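Side-chain contacts in phosphopantetheine adenylyltransferase (Archaeoglobus fulgidus, PDB 3DO8), which probably transfers an adenylyl group reversibly from ATP to 4'-phosphopantetheine, making dephospho-CoA and pyrophosphate in coenzyme A biosynthesis: residues I24-R29 / F87-V92; T36-A41 / A52-N57; G80-V85 / L101-K106; L12-K17 / I136-I141; R60-M63 / E69-I72. All blocks are in the same frame, centred on the assembly; numbering follows the deposited sequence.

Contact 1: I24-R29 / F87-V92; sequences IKLGGR and FEYLVV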
# COMPACT_ATOMS: atom_id res chain seq x y z
N ILE A 24 4.16 -8.67 0.87
CA ILE A 24 4.40 -9.69 1.87
C ILE A 24 3.86 -9.32 3.24
O ILE A 24 3.34 -10.17 3.97
CB ILE A 24 5.89 -10.10 1.93
CG1 ILE A 24 6.26 -10.78 0.60
CG2 ILE A 24 6.14 -11.01 3.10
CD1 ILE A 24 7.74 -11.16 0.41
N LYS A 25 3.97 -8.05 3.60
CA LYS A 25 3.38 -7.58 4.84
C LYS A 25 1.86 -7.74 4.79
O LYS A 25 1.25 -8.13 5.80
CB LYS A 25 3.85 -6.15 5.16
CG LYS A 25 5.31 -6.15 5.65
CD LYS A 25 5.93 -4.79 5.80
CE LYS A 25 7.31 -4.93 6.46
NZ LYS A 25 8.14 -3.71 6.34
N LEU A 26 1.25 -7.52 3.64
CA LEU A 26 -0.20 -7.67 3.52
C LEU A 26 -0.64 -9.11 3.50
O LEU A 26 -1.68 -9.43 4.08
CB LEU A 26 -0.74 -6.99 2.24
CG LEU A 26 -0.71 -5.47 2.24
CD1 LEU A 26 -1.14 -4.93 0.85
CD2 LEU A 26 -1.58 -4.88 3.36
N GLY A 27 0.11 -9.97 2.79
CA GLY A 27 -0.35 -11.32 2.45
C GLY A 27 0.40 -12.49 3.05
O GLY A 27 -0.09 -13.62 3.01
N GLY A 28 1.59 -12.23 3.59
CA GLY A 28 2.45 -13.30 4.08
C GLY A 28 2.80 -14.23 2.94
O GLY A 28 3.15 -13.79 1.87
N ARG A 29 2.64 -15.54 3.16
CA ARG A 29 2.86 -16.55 2.13
C ARG A 29 1.70 -16.65 1.13
O ARG A 29 1.81 -17.37 0.13
CB ARG A 29 3.00 -17.90 2.78
CG ARG A 29 3.99 -17.98 3.96
CD ARG A 29 5.37 -18.19 3.54
NE ARG A 29 5.52 -19.36 2.65
CZ ARG A 29 5.98 -20.57 3.00
NH1 ARG A 29 6.07 -21.50 2.05
NH2 ARG A 29 6.37 -20.84 4.24
N PHE A 87 -8.59 -12.03 -5.44
CA PHE A 87 -7.55 -11.46 -4.60
C PHE A 87 -8.18 -10.42 -3.69
O PHE A 87 -9.11 -9.70 -4.10
CB PHE A 87 -6.47 -10.77 -5.46
CG PHE A 87 -5.68 -11.70 -6.31
CD1 PHE A 87 -4.65 -12.45 -5.76
CD2 PHE A 87 -5.92 -11.80 -7.68
CE1 PHE A 87 -3.91 -13.32 -6.54
CE2 PHE A 87 -5.17 -12.66 -8.47
CZ PHE A 87 -4.17 -13.43 -7.89
N GLU A 88 -7.67 -10.31 -2.48
CA GLU A 88 -8.09 -9.24 -1.59
C GLU A 88 -7.43 -7.88 -1.93
O GLU A 88 -8.09 -6.85 -1.93
CB GLU A 88 -7.79 -9.60 -0.14
CG GLU A 88 -8.33 -8.61 0.86
CD GLU A 88 -8.32 -9.15 2.30
OE1 GLU A 88 -8.07 -10.37 2.50
OE2 GLU A 88 -8.54 -8.36 3.24
N TYR A 89 -6.13 -7.91 -2.21
CA TYR A 89 -5.34 -6.72 -2.51
C TYR A 89 -4.56 -6.97 -3.81
O TYR A 89 -4.09 -8.09 -4.05
CB TYR A 89 -4.31 -6.46 -1.38
CG TYR A 89 -4.94 -6.00 -0.08
CD1 TYR A 89 -5.60 -4.79 0.00
CD2 TYR A 89 -4.87 -6.79 1.07
CE1 TYR A 89 -6.15 -4.35 1.18
CE2 TYR A 89 -5.45 -6.37 2.26
CZ TYR A 89 -6.08 -5.13 2.30
OH TYR A 89 -6.67 -4.63 3.46
N LEU A 90 -4.37 -5.90 -4.56
CA LEU A 90 -3.52 -5.88 -5.74
C LEU A 90 -2.55 -4.73 -5.53
O LEU A 90 -2.96 -3.56 -5.44
CB LEU A 90 -4.36 -5.62 -6.99
CG LEU A 90 -3.66 -5.40 -8.36
CD1 LEU A 90 -2.59 -6.45 -8.72
CD2 LEU A 90 -4.73 -5.23 -9.49
N VAL A 91 -1.28 -5.08 -5.38
CA VAL A 91 -0.22 -4.14 -5.06
C VAL A 91 0.45 -3.73 -6.37
O VAL A 91 0.92 -4.60 -7.12
CB VAL A 91 0.84 -4.74 -4.10
CG1 VAL A 91 2.03 -3.74 -3.95
CG2 VAL A 91 0.18 -5.02 -2.75
N VAL A 92 0.48 -2.42 -6.62
CA VAL A 92 0.95 -1.86 -7.88
C VAL A 92 1.81 -0.62 -7.65
O VAL A 92 1.85 -0.08 -6.59
CB VAL A 92 -0.25 -1.50 -8.82
CG1 VAL A 92 -0.96 -2.78 -9.21
CG2 VAL A 92 -1.18 -0.51 -8.19

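Contact 2: T36-A41 / A52-N57; sequences TSDRMA and AIRAEN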
# COMPACT_ATOMS: atom_id res chain seq x y z
N THR A 36 6.39 -11.49 -15.92
CA THR A 36 6.01 -11.44 -17.33
C THR A 36 6.78 -12.48 -18.15
O THR A 36 7.98 -12.70 -17.96
CB THR A 36 6.26 -10.05 -17.92
OG1 THR A 36 7.60 -9.66 -17.65
CG2 THR A 36 5.30 -9.01 -17.34
N SER A 37 6.09 -13.10 -19.10
CA SER A 37 6.75 -13.92 -20.11
C SER A 37 7.76 -13.08 -20.91
O SER A 37 7.69 -11.84 -20.94
CB SER A 37 5.68 -14.49 -21.05
OG SER A 37 5.20 -13.44 -21.86
N ASP A 38 8.68 -13.75 -21.60
CA ASP A 38 9.64 -13.03 -22.48
C ASP A 38 8.91 -12.16 -23.51
O ASP A 38 9.29 -11.01 -23.75
CB ASP A 38 10.53 -14.03 -23.20
CG ASP A 38 11.50 -14.74 -22.28
OD1 ASP A 38 11.61 -14.31 -21.12
OD2 ASP A 38 12.12 -15.73 -22.71
N ARG A 39 7.84 -12.68 -24.08
CA ARG A 39 7.08 -11.95 -25.10
C ARG A 39 6.62 -10.61 -24.57
O ARG A 39 6.84 -9.55 -25.16
CB ARG A 39 5.86 -12.73 -25.52
CG ARG A 39 6.06 -13.64 -26.69
CD ARG A 39 4.74 -13.86 -27.44
NE ARG A 39 4.62 -15.23 -27.95
CZ ARG A 39 5.42 -15.78 -28.87
NH1 ARG A 39 6.44 -15.10 -29.41
NH2 ARG A 39 5.21 -17.05 -29.24
N MET A 40 6.02 -10.68 -23.39
CA MET A 40 5.43 -9.55 -22.72
C MET A 40 6.46 -8.55 -22.21
O MET A 40 6.25 -7.33 -22.25
CB MET A 40 4.63 -10.13 -21.56
CG MET A 40 3.66 -9.23 -20.91
SD MET A 40 2.20 -10.21 -20.49
CE MET A 40 1.53 -10.10 -22.20
N ALA A 41 7.58 -9.06 -21.70
CA ALA A 41 8.64 -8.21 -21.20
C ALA A 41 9.20 -7.33 -22.32
O ALA A 41 9.45 -6.14 -22.12
CB ALA A 41 9.74 -9.07 -20.60
N ALA A 52 12.91 -17.44 -16.89
CA ALA A 52 13.42 -18.31 -15.84
C ALA A 52 14.43 -17.60 -14.93
O ALA A 52 14.44 -17.81 -13.72
CB ALA A 52 14.04 -19.60 -16.46
N ILE A 53 15.26 -16.73 -15.52
CA ILE A 53 16.28 -16.02 -14.75
C ILE A 53 15.62 -14.93 -13.89
O ILE A 53 15.94 -14.79 -12.71
CB ILE A 53 17.34 -15.40 -15.69
CG1 ILE A 53 18.13 -16.51 -16.39
CG2 ILE A 53 18.26 -14.44 -14.94
CD1 ILE A 53 18.93 -17.40 -15.50
N ARG A 54 14.69 -14.18 -14.47
CA ARG A 54 13.95 -13.15 -13.72
C ARG A 54 13.15 -13.76 -12.55
O ARG A 54 13.18 -13.25 -11.43
CB ARG A 54 13.07 -12.32 -14.67
CG ARG A 54 13.92 -11.51 -15.65
CD ARG A 54 13.10 -10.67 -16.61
NE ARG A 54 12.44 -11.46 -17.65
CZ ARG A 54 11.14 -11.68 -17.75
NH1 ARG A 54 10.28 -11.22 -16.85
NH2 ARG A 54 10.72 -12.41 -18.78
N ALA A 55 12.45 -14.84 -12.82
CA ALA A 55 11.71 -15.56 -11.77
C ALA A 55 12.65 -16.03 -10.66
O ALA A 55 12.34 -15.85 -9.49
CB ALA A 55 10.91 -16.74 -12.36
N GLU A 56 13.79 -16.61 -11.02
CA GLU A 56 14.75 -17.06 -9.99
C GLU A 56 15.34 -15.90 -9.20
O GLU A 56 15.55 -16.00 -7.99
CB GLU A 56 15.87 -17.93 -10.61
CG GLU A 56 15.43 -19.33 -10.98
CD GLU A 56 14.86 -20.13 -9.78
OE1 GLU A 56 15.46 -20.10 -8.66
OE2 GLU A 56 13.81 -20.78 -9.97
N ASN A 57 15.58 -14.78 -9.88
CA ASN A 57 16.06 -13.60 -9.18
C ASN A 57 15.09 -13.14 -8.11
O ASN A 57 15.48 -12.80 -6.99
CB ASN A 57 16.38 -12.46 -10.14
CG ASN A 57 17.62 -12.75 -11.00
OD1 ASN A 57 18.42 -13.65 -10.68
ND2 ASN A 57 17.77 -11.98 -12.11

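Contact 3: G80-V85 / L101-K106; sequences GKTLDV and LKINQK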
# COMPACT_ATOMS: atom_id res chain seq x y z
N GLY A 80 -2.95 -11.20 -16.36
CA GLY A 80 -2.54 -12.41 -15.65
C GLY A 80 -3.76 -13.18 -15.24
O GLY A 80 -4.66 -13.40 -16.06
N LYS A 81 -3.81 -13.55 -13.96
CA LYS A 81 -4.94 -14.28 -13.40
C LYS A 81 -5.98 -13.40 -12.71
O LYS A 81 -6.91 -13.89 -12.08
CB LYS A 81 -4.46 -15.31 -12.37
CG LYS A 81 -3.54 -16.42 -12.88
CD LYS A 81 -3.32 -17.43 -11.73
CE LYS A 81 -2.51 -16.83 -10.51
NZ LYS A 81 -2.92 -17.40 -9.15
N THR A 82 -5.83 -12.09 -12.81
CA THR A 82 -6.60 -11.20 -11.96
C THR A 82 -8.06 -11.02 -12.36
O THR A 82 -8.80 -10.40 -11.64
CB THR A 82 -5.97 -9.80 -11.88
OG1 THR A 82 -5.99 -9.22 -13.18
CG2 THR A 82 -4.53 -9.85 -11.31
N LEU A 83 -8.50 -11.59 -13.50
CA LEU A 83 -9.93 -11.59 -13.82
C LEU A 83 -10.62 -12.86 -13.37
O LEU A 83 -11.83 -12.98 -13.49
CB LEU A 83 -10.14 -11.42 -15.32
CG LEU A 83 -9.65 -10.11 -15.92
CD1 LEU A 83 -9.97 -10.02 -17.39
CD2 LEU A 83 -10.19 -8.91 -15.15
N ASP A 84 -9.85 -13.81 -12.87
CA ASP A 84 -10.33 -15.16 -12.57
C ASP A 84 -10.24 -15.40 -11.06
O ASP A 84 -11.25 -15.65 -10.38
CB ASP A 84 -9.46 -16.15 -13.37
CG ASP A 84 -10.10 -17.49 -13.56
OD1 ASP A 84 -11.35 -17.59 -13.45
OD2 ASP A 84 -9.35 -18.44 -13.85
N VAL A 85 -9.04 -15.25 -10.52
CA VAL A 85 -8.80 -15.48 -9.10
C VAL A 85 -9.29 -14.32 -8.29
O VAL A 85 -9.17 -13.14 -8.72
CB VAL A 85 -7.28 -15.69 -8.84
CG1 VAL A 85 -6.97 -15.84 -7.30
CG2 VAL A 85 -6.74 -16.84 -9.65
N LEU A 101 -6.69 -0.24 -12.38
CA LEU A 101 -8.04 0.30 -12.54
C LEU A 101 -8.80 -0.46 -13.63
O LEU A 101 -9.98 -0.76 -13.47
CB LEU A 101 -8.01 1.78 -12.87
CG LEU A 101 -7.41 2.66 -11.75
CD1 LEU A 101 -7.25 4.09 -12.32
CD2 LEU A 101 -8.22 2.62 -10.46
N LYS A 102 -8.10 -0.78 -14.71
CA LYS A 102 -8.68 -1.57 -15.83
C LYS A 102 -9.12 -2.98 -15.37
O LYS A 102 -10.20 -3.48 -15.75
CB LYS A 102 -7.71 -1.63 -17.01
CG LYS A 102 -8.19 -2.41 -18.21
CD LYS A 102 -9.32 -1.72 -18.88
CE LYS A 102 -9.46 -2.17 -20.34
NZ LYS A 102 -10.52 -1.38 -21.01
N ILE A 103 -8.25 -3.60 -14.58
CA ILE A 103 -8.56 -4.90 -13.97
C ILE A 103 -9.91 -4.84 -13.22
O ILE A 103 -10.78 -5.68 -13.42
CB ILE A 103 -7.41 -5.41 -13.09
CG1 ILE A 103 -6.22 -5.88 -13.97
CG2 ILE A 103 -7.89 -6.52 -12.17
CD1 ILE A 103 -4.85 -5.99 -13.26
N ASN A 104 -10.10 -3.83 -12.36
CA ASN A 104 -11.35 -3.73 -11.61
C ASN A 104 -12.54 -3.43 -12.52
O ASN A 104 -13.63 -3.94 -12.30
CB ASN A 104 -11.27 -2.71 -10.47
CG ASN A 104 -10.73 -3.33 -9.20
OD1 ASN A 104 -10.77 -4.58 -9.05
ND2 ASN A 104 -10.29 -2.49 -8.27
N GLN A 105 -12.31 -2.65 -13.58
CA GLN A 105 -13.40 -2.32 -14.53
C GLN A 105 -13.89 -3.60 -15.19
O GLN A 105 -15.12 -3.87 -15.24
CB GLN A 105 -12.95 -1.33 -15.58
CG GLN A 105 -12.80 0.05 -15.04
CD GLN A 105 -12.07 1.00 -15.96
OE1 GLN A 105 -11.66 0.64 -17.07
NE2 GLN A 105 -11.91 2.24 -15.50
N LYS A 106 -12.93 -4.42 -15.62
CA LYS A 106 -13.28 -5.70 -16.27
C LYS A 106 -13.88 -6.70 -15.29
O LYS A 106 -14.78 -7.45 -15.65
CB LYS A 106 -12.09 -6.32 -16.99
CG LYS A 106 -11.68 -5.57 -18.21
CD LYS A 106 -12.70 -5.81 -19.30
CE LYS A 106 -12.48 -4.93 -20.44
NZ LYS A 106 -13.64 -5.11 -21.37

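Contact 4: L12-K17 / I136-I141; sequences LHEGHK and IKRGEI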
# COMPACT_ATOMS: atom_id res chain seq x y z
N LEU A 12 15.95 -6.15 -10.90
CA LEU A 12 15.19 -6.13 -9.66
C LEU A 12 15.71 -4.97 -8.81
O LEU A 12 16.79 -5.08 -8.20
CB LEU A 12 15.34 -7.46 -8.94
CG LEU A 12 14.48 -7.69 -7.69
CD1 LEU A 12 14.70 -6.69 -6.56
CD2 LEU A 12 13.07 -7.68 -8.01
N HIS A 13 14.97 -3.86 -8.79
CA HIS A 13 15.46 -2.61 -8.21
C HIS A 13 14.73 -2.25 -6.93
O HIS A 13 13.84 -3.01 -6.47
CB HIS A 13 15.40 -1.46 -9.22
CG HIS A 13 14.05 -1.18 -9.80
ND1 HIS A 13 12.94 -0.90 -9.02
CD2 HIS A 13 13.63 -1.14 -11.09
CE1 HIS A 13 11.90 -0.67 -9.82
NE2 HIS A 13 12.30 -0.81 -11.07
N GLU A 14 15.10 -1.13 -6.33
CA GLU A 14 14.61 -0.76 -5.01
C GLU A 14 13.10 -0.55 -5.03
O GLU A 14 12.41 -0.88 -4.06
CB GLU A 14 15.35 0.49 -4.49
CG GLU A 14 14.79 1.01 -3.16
CD GLU A 14 14.71 -0.06 -2.06
OE1 GLU A 14 15.65 -0.91 -1.98
OE2 GLU A 14 13.73 -0.07 -1.26
N GLY A 15 12.57 -0.06 -6.14
CA GLY A 15 11.13 0.06 -6.32
C GLY A 15 10.43 -1.29 -6.20
O GLY A 15 9.43 -1.44 -5.46
N HIS A 16 10.94 -2.28 -6.93
CA HIS A 16 10.37 -3.63 -6.85
C HIS A 16 10.42 -4.13 -5.42
O HIS A 16 9.50 -4.80 -4.93
CB HIS A 16 11.09 -4.65 -7.71
CG HIS A 16 11.10 -4.36 -9.18
ND1 HIS A 16 9.95 -4.24 -9.94
CD2 HIS A 16 12.14 -4.22 -10.03
CE1 HIS A 16 10.30 -4.02 -11.21
NE2 HIS A 16 11.62 -3.98 -11.28
N LYS A 17 11.53 -3.89 -4.74
CA LYS A 17 11.67 -4.33 -3.36
C LYS A 17 10.64 -3.69 -2.43
O LYS A 17 10.12 -4.35 -1.51
CB LYS A 17 13.10 -4.16 -2.89
CG LYS A 17 14.05 -4.99 -3.76
CD LYS A 17 15.51 -4.78 -3.37
CE LYS A 17 16.46 -5.52 -4.28
NZ LYS A 17 17.91 -5.31 -3.95
N ILE A 136 13.34 1.42 4.94
CA ILE A 136 12.29 0.50 5.33
C ILE A 136 12.93 -0.79 5.81
O ILE A 136 13.74 -1.40 5.09
CB ILE A 136 11.35 0.16 4.17
CG1 ILE A 136 10.58 1.40 3.68
CG2 ILE A 136 10.37 -0.91 4.61
CD1 ILE A 136 10.17 1.32 2.22
N LYS A 137 12.58 -1.21 7.02
CA LYS A 137 13.04 -2.48 7.54
C LYS A 137 12.25 -3.62 6.89
O LYS A 137 11.06 -3.82 7.18
CB LYS A 137 12.91 -2.50 9.06
CG LYS A 137 13.76 -1.42 9.74
CD LYS A 137 15.17 -1.91 10.07
CE LYS A 137 15.18 -2.80 11.30
NZ LYS A 137 16.53 -2.88 11.94
N ARG A 138 12.91 -4.35 5.98
CA ARG A 138 12.29 -5.49 5.28
C ARG A 138 12.08 -6.65 6.21
O ARG A 138 12.91 -6.95 7.06
CB ARG A 138 13.17 -6.00 4.13
CG ARG A 138 13.55 -4.96 3.11
CD ARG A 138 12.40 -4.05 2.79
NE ARG A 138 12.66 -3.29 1.57
CZ ARG A 138 11.85 -2.36 1.07
NH1 ARG A 138 10.71 -2.03 1.68
NH2 ARG A 138 12.20 -1.75 -0.04
N GLY A 139 10.95 -7.32 6.03
CA GLY A 139 10.62 -8.51 6.79
C GLY A 139 9.13 -8.56 7.02
O GLY A 139 8.39 -7.68 6.57
N GLU A 140 8.66 -9.61 7.67
CA GLU A 140 7.31 -9.65 8.18
C GLU A 140 7.40 -9.02 9.57
O GLU A 140 8.48 -9.04 10.18
CB GLU A 140 6.80 -11.09 8.18
CG GLU A 140 6.77 -11.65 6.76
CD GLU A 140 6.40 -13.12 6.66
OE1 GLU A 140 7.33 -13.96 6.70
OE2 GLU A 140 5.19 -13.42 6.48
N ILE A 141 6.32 -8.42 10.04
CA ILE A 141 6.34 -7.69 11.31
C ILE A 141 5.95 -8.57 12.53
O ILE A 141 6.45 -8.35 13.63
CB ILE A 141 5.43 -6.40 11.25
CG1 ILE A 141 3.95 -6.78 11.23
CG2 ILE A 141 5.77 -5.51 10.04
CD1 ILE A 141 3.05 -5.59 11.21

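Contact 5: R60-M63 / E69-I72; sequences RYVM and EPEI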
# COMPACT_ATOMS: atom_id res chain seq x y z
N ARG A 60 15.03 -15.81 -5.21
CA ARG A 60 16.19 -15.78 -4.33
C ARG A 60 16.17 -14.60 -3.40
O ARG A 60 16.61 -14.67 -2.25
CB ARG A 60 17.49 -15.77 -5.12
CG ARG A 60 17.77 -17.06 -5.79
CD ARG A 60 19.25 -17.09 -6.22
NE ARG A 60 19.47 -18.19 -7.16
CZ ARG A 60 19.50 -18.06 -8.48
NH1 ARG A 60 19.30 -16.86 -9.04
NH2 ARG A 60 19.69 -19.13 -9.23
N TYR A 61 15.70 -13.47 -3.94
CA TYR A 61 15.60 -12.22 -3.16
C TYR A 61 14.61 -12.42 -2.00
O TYR A 61 14.90 -12.12 -0.83
CB TYR A 61 15.19 -11.03 -4.04
CG TYR A 61 14.86 -9.84 -3.18
CD1 TYR A 61 15.87 -9.08 -2.62
CD2 TYR A 61 13.53 -9.51 -2.87
CE1 TYR A 61 15.59 -8.05 -1.79
CE2 TYR A 61 13.23 -8.45 -2.04
CZ TYR A 61 14.29 -7.71 -1.49
OH TYR A 61 14.10 -6.66 -0.64
N VAL A 62 13.42 -12.92 -2.33
CA VAL A 62 12.41 -13.19 -1.30
C VAL A 62 12.88 -14.22 -0.26
O VAL A 62 12.66 -14.03 0.94
CB VAL A 62 11.06 -13.56 -1.94
CG1 VAL A 62 10.06 -14.00 -0.85
CG2 VAL A 62 10.55 -12.35 -2.78
N MET A 63 13.53 -15.29 -0.70
CA MET A 63 14.09 -16.26 0.25
C MET A 63 15.08 -15.58 1.20
O MET A 63 14.99 -15.76 2.41
CB MET A 63 14.76 -17.43 -0.48
CG MET A 63 15.36 -18.48 0.47
SD MET A 63 14.19 -19.29 1.67
CE MET A 63 13.60 -20.10 0.43
N GLU A 69 10.17 -19.28 -0.23
CA GLU A 69 10.08 -19.24 -1.68
C GLU A 69 8.65 -18.87 -2.11
O GLU A 69 7.71 -19.66 -1.89
CB GLU A 69 10.39 -20.61 -2.26
CG GLU A 69 10.49 -20.59 -3.79
CD GLU A 69 10.56 -21.99 -4.40
OE1 GLU A 69 11.26 -22.83 -3.81
OE2 GLU A 69 9.90 -22.24 -5.44
N PRO A 70 8.47 -17.71 -2.76
CA PRO A 70 7.13 -17.27 -3.16
C PRO A 70 6.60 -18.06 -4.35
O PRO A 70 7.39 -18.52 -5.17
CB PRO A 70 7.34 -15.81 -3.58
CG PRO A 70 8.74 -15.79 -4.07
CD PRO A 70 9.51 -16.78 -3.23
N GLU A 71 5.28 -18.16 -4.45
CA GLU A 71 4.64 -18.68 -5.64
C GLU A 71 4.86 -17.67 -6.78
O GLU A 71 4.43 -16.51 -6.68
CB GLU A 71 3.11 -18.88 -5.44
CG GLU A 71 2.38 -19.37 -6.72
CD GLU A 71 0.86 -19.44 -6.65
OE1 GLU A 71 0.21 -18.70 -5.86
OE2 GLU A 71 0.31 -20.25 -7.46
N ILE A 72 5.45 -18.15 -7.88
CA ILE A 72 5.62 -17.39 -9.11
C ILE A 72 4.69 -17.95 -10.18
O ILE A 72 4.67 -19.17 -10.44
CB ILE A 72 7.07 -17.49 -9.73
CG1 ILE A 72 8.14 -16.99 -8.75
CG2 ILE A 72 7.19 -16.71 -11.06
CD1 ILE A 72 7.93 -15.69 -8.29

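Contact 1: I24-R29 / F87-V92
Leu26, in the last turn of helix 14-27, and Tyr89, at the start of strand 89-92, bring the two backbones nearest to each other, with their CA atoms 8.0 Å apart. That gap is bridged by one branched side chain. Leu26 holds CG beside its backbone N (chi1 -71°) and sends CD1 out toward the strand, where this methyl meets both partners. It lies 3.8 Å from Val91 CG2 and 4.1 Å from Tyr89 CG, resting over one face of the phenol ring near its root. Leu26 CD2 is more distant, over the rim of the same face and 4.3 Å above the ring plane. The leucine runs at about a right angle to Tyr89. The other face of the ring carries Glu88 CG, 3.8 Å above the plane, which probably limits its rotation. At the far end of the ring, Tyr89 OH is hydrogen-bonded to Asp21 of the second subunit, and the ring therefore reaches from the hydrophobic core to the dimer interface. Val91 CG2, anti to the carbonyl carbon, supplies the second wall for the leucine. Just past Leu26 the helix ends: Gly28 N bonds to Ile24 O at 2.7 Å, and Gly28 leaves the helical conformation with positive phi. Strand 89-92 lies in the parallel sheet between strands 3-7 and 116-121. Leu26 and Val91 also touch Val3 of the first, while Tyr89 and Val91 lean on the second, and helix 97-110 packs against Leu90 and Val92.

Contact 2: T36-A41 / A52-N57
Arg54 of helix 51-66 drives its guanidinium into the start of helix 38-44, and Thr36 receives it. NH1 and NH2 of Arg54 both donate, end-on, to the single oxygen Thr36 O, at 3.0 Å from NH1 and 2.9 Å from NH2; the N-H...O angles are 141° and 145°, and the acceptor lies close to the guanidinium plane. Asp38 OD1 takes Arg54 NH2 as well, in a 3.1 Å salt bridge also near that plane, although the carboxylate itself is turned 54° away; the same OD1 accepts from Phe51 N. A bend at chi3 brings the guanidinium round to this position, and Ala41 CB sits over one face, 3.9 Å from Arg54 NH2. Beyond the segments NE bonds to Leu49 O and NH1 to Thr8 O, so all three guanidinium nitrogens have partners. The weak 3.2 Å bond from Arg54 NH1 to Thr36 OG1 adds little, that hydroxyl pairing mainly with Thr8 OG1. The outer side is looser: Asp38 and Ser37 are partly exposed, and Ala52 and Ile53 face solvent. Ser37 is the N-cap of helix 38-44, its OG accepting from Met40 N at 3.3 Å. This anchoring at the C-terminal end of strand 31-36, beside the loop that follows strand 3-7, is in keeping with the Rossmann-like nucleotidyltransferase fold, whose substrates typically bind at the C-terminal ends of the strands.

Contact 3: G80-V85 / L101-K106
Thr82, which leans on Ile103, is carried by a turn that the carbonyl oxygen of Lys81 draws together: Lys81 O accepts from Asp84 N at 3.0 Å and from Val85 N at the same length. The turn thereby presents Thr82 and Leu83 to helix 97-110. Thr82 meets Ile103 through its hydroxyl, because chi1 of 64° places OG1 between the backbone N and the carbonyl carbon. Thr82 OG1 rests among three carbons of the isoleucine, 3.4 Å from both CD1 and CG1 of Ile103 and 3.5 Å from its CG2. The two side chains run at about a right angle to one another. This hydroxyl is not left without a polar partner, since it is hydrogen-bonded to Tyr79 O. Thr82 CB packs on Ile103 CG2 at 3.8 Å. One residue on, Leu83 swings CD2 onto the helix surface, where it lies 3.7 Å from Lys106 CB and equally far from the carbonyl O of Ile103. Leu83 CD2 thus lies between Ile103 and Lys106, one helical turn apart, touching the lysine at its root alone. The lysine chain turns off at chi2 (-73°) and carries NZ to a salt bridge with Glu109. The loop lies against helix 97-110, which connects strands 89-92 and 116-121 and whose Arg107 NH1 donates to Thr82 O and Val85 O; Leu83 extends along it to Leu110, Ile103 also packs on Leu90 of the sheet, and Asn104 reaches Ile115 before the last strand.

Contact 4: L12-K17 / I136-I141
The carbonyl oxygen of Lys17 lies against the flat face of the Arg138 guanidinium, 3.6 Å above its plane and over its centre, where an oxygen would more often meet the N-H groups at the rim. The rim is used by Glu14 instead. Its OE2 stands near the guanidinium plane in a short salt bridge, 2.6 Å from Arg138 NH2; the two planes are nearly parallel, 8° apart, the carboxylate stepped slightly off the guanidinium plane on the face opposite Lys17 O. The pairing is one-sided, since Glu14 OE1 stays 4.0 Å from Arg138 NH2. A bend at chi2 (53°) turns the Glu14 carboxylate toward Arg138, and Arg138 bends at its own chi2 (-41°) before running straight to the charged group. Lys17 takes part with its backbone and its CB, 3.8 Å from Arg138 NH2, while the rest of its chain extends away. Glu14 belongs to the His-Glu-Gly-His run of residues 13-16, which fits the HxGH motif of the nucleotidyltransferase superfamily; in relatives its histidines contact ATP phosphates, and the same use is likely here. His13 occupies the N-cap position of helix 14-27, and His16 CD2 lies 3.4 Å above the centre of the His13 ring. Both imidazoles meet Trp122 edge-to-face, and Arg138 has a further, long and weak ion pair with Asp21. Lys137 N is hydrogen-bonded to Glu88 of the second subunit, and Arg138 packs on Tyr89 of that chain.

Contact 5: R60-M63 / E69-I72
Val62 and Pro70 form the apolar heart of the contact, the branched end of the valine set against the CD-CG edge of the proline ring. Val62 CG1 lies 3.7 Å from Pro70 CD, and Val62 CB is 3.9 Å from Pro70 CG. Val62 CG1, anti to the backbone N (chi1 174°), is thereby turned to the proline. Next to this pair Met63 works differently. Its chain bends at chi2 and chi3 (58° and 74°), curling CE back over the backbone of the other segment, 3.6 Å from Glu69 N and 4.2 Å from Glu69 CB. There the main chains come close, Met63 CA and Glu69 CA being 5.4 Å apart. Met63 and Glu69 are exposed, whereas Val62 and Pro70 are buried. Further out, Ile20 and Ile24 of helix 14-27 and Phe68 pack on Val62, while Ile33 of strand 31-36 backs Pro70. Glu71 is held by Thr32 through its side chain and by Ile33 through its backbone. The contact folds the end of helix 51-66 back onto the entry to strand 71-75, completing the beta-alpha-beta crossover from strand 31-36 to its parallel neighbour, as in Rossmann-like folds.

In the fold
The five contacts are spread over and around one parallel sheet of strand order 3-2-1-4-5. Contact 4 closes the longest loop of chain and encloses the others; contacts 2 and 5 are nested inside contact 1, with contact 2 closing before contact 5 opens, whereas contacts 1 and 3 interleave. Helix 14-27 serves contacts 1 and 4, their centres 13 Å apart; helix 51-66 serves contacts 2 and 5, 14 Å apart. Contact 1 touches contact 3 through Phe87 and Thr82, and contact 5 through Ile24 and Val62. Contacts 3 and 4 are 25 Å apart between centres, on opposite sides of the chain's centre. Contacts 1, 3 and 4 also reach the second subunit, so the packing of the sheet adjoins the dimer interface.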